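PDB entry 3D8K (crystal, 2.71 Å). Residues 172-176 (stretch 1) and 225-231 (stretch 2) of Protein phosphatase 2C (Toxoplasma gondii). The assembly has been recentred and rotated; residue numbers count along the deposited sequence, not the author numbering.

Stretch 1 (172-176) SLGNS
Stretch 2 225-231: PMTRAFG

How do the two backbones run past each other? Ser172 and Leu173 end a strand, with phi/psi of -99/139 and -152/90; Gly174 (137/-157) and Asn175 (-100/14) continue as loop. The second stretch has no regular helix or strand, yet Met226 (-140/175), Arg228 (-140/133) and Ala229 (-170/177) are extended, with Thr227 bent between Met226 and Arg228 at -100/-8, and Phe230, after Ala229, at -91/-40. From CA 173 to 175 and CA 226 to 230 the directions differ by 145°, so the chains run roughly antiparallel. Their CA atoms come nearest at Gly174 and Arg228, where Gly174 CA lies 5.0 Å from Arg228 CA.

What allows so close an approach without a hydrogen bond between the stretches? Gly174 CA sits 3.4 Å from Arg228 O, a CA-H...O contact with 134° at the hydrogen, and 3.7 Å from Met226 SE. A CB on Gly174 would fall a tight 3.3 Å from Met226 SE, and these backbone angles would also jam it against the preceding carbonyl oxygen, so glycine suits the site. Together the stretches bury 336 Å², both sides summed.

How does Leu173 fill its side of the contact? Its CA-to-CB bond points sideways, but chi1 t (-176°) and chi2 p (75°) bring the side-chain end nearer. Leu173 CD1 packs 3.5 Å from Arg228 CB, while Leu173 CD2 lies over one face of the Phe230 ring, 4.2 Å from its centroid and 17° off the normal. Phe230 has chi1 -90° and chi2 113°; this buried apolar pair forms a CH-pi contact.

How do the longer side chains fit? Selenomethionine Met226 is buried, its CA-to-CB bond points toward the first stretch, and it adopts p, t, p (52°, -165°, 80°), placing Met226 CE 3.1 Å from Asn175 OD1. Partly exposed Asn175, its CA-to-CB bond toward the second stretch, uses chi1 p (56°) and chi2 -6° to set its amide oxygen against that methyl, a close contact and not a hydrogen bond. Arg228 starts toward the first stretch, but m, t, t and chi4 180° lead its charged end away, leaving its aliphatic base for the packing.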

ATOM      1  N   SER C 172       6.568  19.814 -28.806  1.00 17.20           N
ATOM      2  CA  SER C 172       5.852  19.868 -30.080  1.00 19.89           C
ATOM      3  C   SER C 172       6.691  19.396 -31.263  1.00 19.85           C
ATOM      4  O   SER C 172       7.871  19.718 -31.381  1.00 18.63           O
ATOM      5  CB  SER C 172       5.341  21.288 -30.366  1.00 22.60           C
ATOM      6  OG  SER C 172       6.340  22.095 -30.977  1.00 26.26           O
ATOM      7  N   LEU C 173       6.047  18.644 -32.148  1.00 20.63           N
ATOM      8  CA  LEU C 173       6.688  18.106 -33.339  1.00 20.41           C
ATOM      9  C   LEU C 173       5.620  17.936 -34.400  1.00 19.15           C
ATOM     10  O   LEU C 173       4.988  16.888 -34.482  1.00 19.81           O
ATOM     11  CB  LEU C 173       7.316  16.740 -33.032  1.00 22.12           C
ATOM     12  CG  LEU C 173       8.105  16.087 -34.162  1.00 23.11           C
ATOM     13  CD1 LEU C 173       9.448  16.795 -34.326  1.00 24.44           C
ATOM     14  CD2 LEU C 173       8.325  14.635 -33.840  1.00 23.32           C
ATOM     15  N   GLY C 174       5.411  18.962 -35.209  1.00 18.36           N
ATOM     16  CA  GLY C 174       4.400  18.861 -36.244  1.00 18.72           C
ATOM     17  C   GLY C 174       3.571  20.119 -36.345  1.00 20.58           C
ATOM     18  O   GLY C 174       3.997  21.192 -35.919  1.00 21.74           O
ATOM     19  N   ASN C 175       2.370  19.987 -36.889  1.00 21.66           N
ATOM     20  CA  ASN C 175       1.501  21.134 -37.068  1.00 22.94           C
ATOM     21  C   ASN C 175       0.401  21.300 -36.025  1.00 23.78           C
ATOM     22  O   ASN C 175      -0.533  22.069 -36.234  1.00 24.60           O
ATOM     23  CB  ASN C 175       0.881  21.092 -38.466  1.00 22.40           C
ATOM     24  CG  ASN C 175       0.140  19.791 -38.740  1.00 24.37           C
ATOM     25  OD1 ASN C 175       0.171  18.852 -37.938  1.00 23.92           O
ATOM     26  ND2 ASN C 175      -0.529  19.729 -39.884  1.00 25.04           N
ATOM     27  N   SER C 176       0.490  20.594 -34.906  1.00 24.16           N
ATOM     28  CA  SER C 176      -0.535  20.757 -33.880  1.00 24.37           C
ATOM     29  C   SER C 176      -0.233  22.031 -33.114  1.00 24.70           C
ATOM     30  O   SER C 176       0.890  22.544 -33.165  1.00 23.26           O
ATOM     31  CB  SER C 176      -0.568  19.560 -32.929  1.00 24.98           C
ATOM     32  OG  SER C 176      -1.194  18.446 -33.544  1.00 24.93           O
ATOM     33  N   PRO C 225       3.054  16.850 -45.330  1.00 18.86           N
ATOM     34  CA  PRO C 225       2.291  18.059 -45.002  1.00 19.21           C
ATOM     35  C   PRO C 225       2.978  18.971 -43.991  1.00 21.00           C
ATOM     36  O   PRO C 225       2.550  20.105 -43.796  1.00 22.73           O
ATOM     37  CB  PRO C 225       0.977  17.508 -44.450  1.00 18.45           C
ATOM     38  CG  PRO C 225       0.944  16.075 -44.950  1.00 18.59           C
ATOM     39  CD  PRO C 225       2.360  15.652 -44.836  1.00 18.31           C
HETATM   40  N   MSE C 226       4.036  18.480 -43.352  1.00 22.04           N
HETATM   41  CA  MSE C 226       4.764  19.265 -42.354  1.00 23.89           C
HETATM   42  C   MSE C 226       6.288  19.069 -42.437  1.00 22.96           C
HETATM   43  O   MSE C 226       6.767  18.259 -43.223  1.00 24.59           O
HETATM   44  CB  MSE C 226       4.249  18.902 -40.964  1.00 26.20           C
HETATM   45  CG  MSE C 226       4.262  17.426 -40.717  1.00 31.09           C
HETATM   46 SE   MSE C 226       3.194  16.926 -39.145  1.00 38.47          SE
HETATM   47  CE  MSE C 226       1.460  17.025 -40.087  1.00 31.60           C
ATOM     48  N   THR C 227       7.053  19.813 -41.639  1.00 19.58           N
ATOM     49  CA  THR C 227       8.503  19.699 -41.701  1.00 16.79           C
ATOM     50  C   THR C 227       9.071  18.833 -40.575  1.00 17.52           C
ATOM     51  O   THR C 227      10.260  18.503 -40.552  1.00 14.71           O
ATOM     52  CB  THR C 227       9.149  21.099 -41.684  1.00 15.82           C
ATOM     53  OG1 THR C 227       8.760  21.786 -40.497  1.00 13.12           O
ATOM     54  CG2 THR C 227       8.690  21.920 -42.891  1.00 14.53           C
ATOM     55  N   ARG C 228       8.207  18.457 -39.641  1.00 17.33           N
ATOM     56  CA  ARG C 228       8.617  17.622 -38.524  1.00 16.96           C
ATOM     57  C   ARG C 228       7.553  16.591 -38.212  1.00 17.30           C
ATOM     58  O   ARG C 228       6.361  16.907 -38.148  1.00 17.14           O
ATOM     59  CB  ARG C 228       8.920  18.482 -37.305  1.00 16.89           C
ATOM     60  CG  ARG C 228      10.198  19.285 -37.483  1.00 17.30           C
ATOM     61  CD  ARG C 228      10.554  20.030 -36.233  1.00 19.62           C
ATOM     62  NE  ARG C 228      11.843  20.695 -36.332  1.00 23.63           N
ATOM     63  CZ  ARG C 228      12.382  21.428 -35.363  1.00 26.52           C
ATOM     64  NH1 ARG C 228      11.737  21.600 -34.219  1.00 27.67           N
ATOM     65  NH2 ARG C 228      13.578  21.975 -35.530  1.00 30.14           N
ATOM     66  N   ALA C 229       7.986  15.345 -38.051  1.00 17.57           N
ATOM     67  CA  ALA C 229       7.052  14.268 -37.777  1.00 18.60           C
ATOM     68  C   ALA C 229       7.760  12.973 -37.389  1.00 19.47           C
ATOM     69  O   ALA C 229       8.989  12.913 -37.398  1.00 20.37           O
ATOM     70  CB  ALA C 229       6.166  14.049 -39.002  1.00 16.22           C
ATOM     71  N   PHE C 230       6.973  11.945 -37.054  1.00 20.79           N
ATOM     72  CA  PHE C 230       7.504  10.637 -36.661  1.00 20.79           C
ATOM     73  C   PHE C 230       7.701   9.618 -37.789  1.00 21.66           C
ATOM     74  O   PHE C 230       8.684   8.884 -37.780  1.00 24.13           O
ATOM     75  CB  PHE C 230       6.638  10.000 -35.572  1.00 16.20           C
ATOM     76  CG  PHE C 230       7.066  10.351 -34.181  1.00 14.64           C
ATOM     77  CD1 PHE C 230       6.253  11.138 -33.367  1.00 12.38           C
ATOM     78  CD2 PHE C 230       8.274   9.883 -33.670  1.00 12.95           C
ATOM     79  CE1 PHE C 230       6.629  11.452 -32.079  1.00  8.74           C
ATOM     80  CE2 PHE C 230       8.661  10.194 -32.376  1.00 12.03           C
ATOM     81  CZ  PHE C 230       7.830  10.984 -31.575  1.00 11.72           C
ATOM     82  N   GLY C 231       6.788   9.540 -38.747  1.00 20.52           N
ATOM     83  CA  GLY C 231       7.004   8.574 -39.818  1.00 21.16           C
ATOM     84  C   GLY C 231       7.934   9.064 -40.933  1.00 20.82           C
ATOM     85  O   GLY C 231       9.117   9.383 -40.696  1.00 18.45           O
TER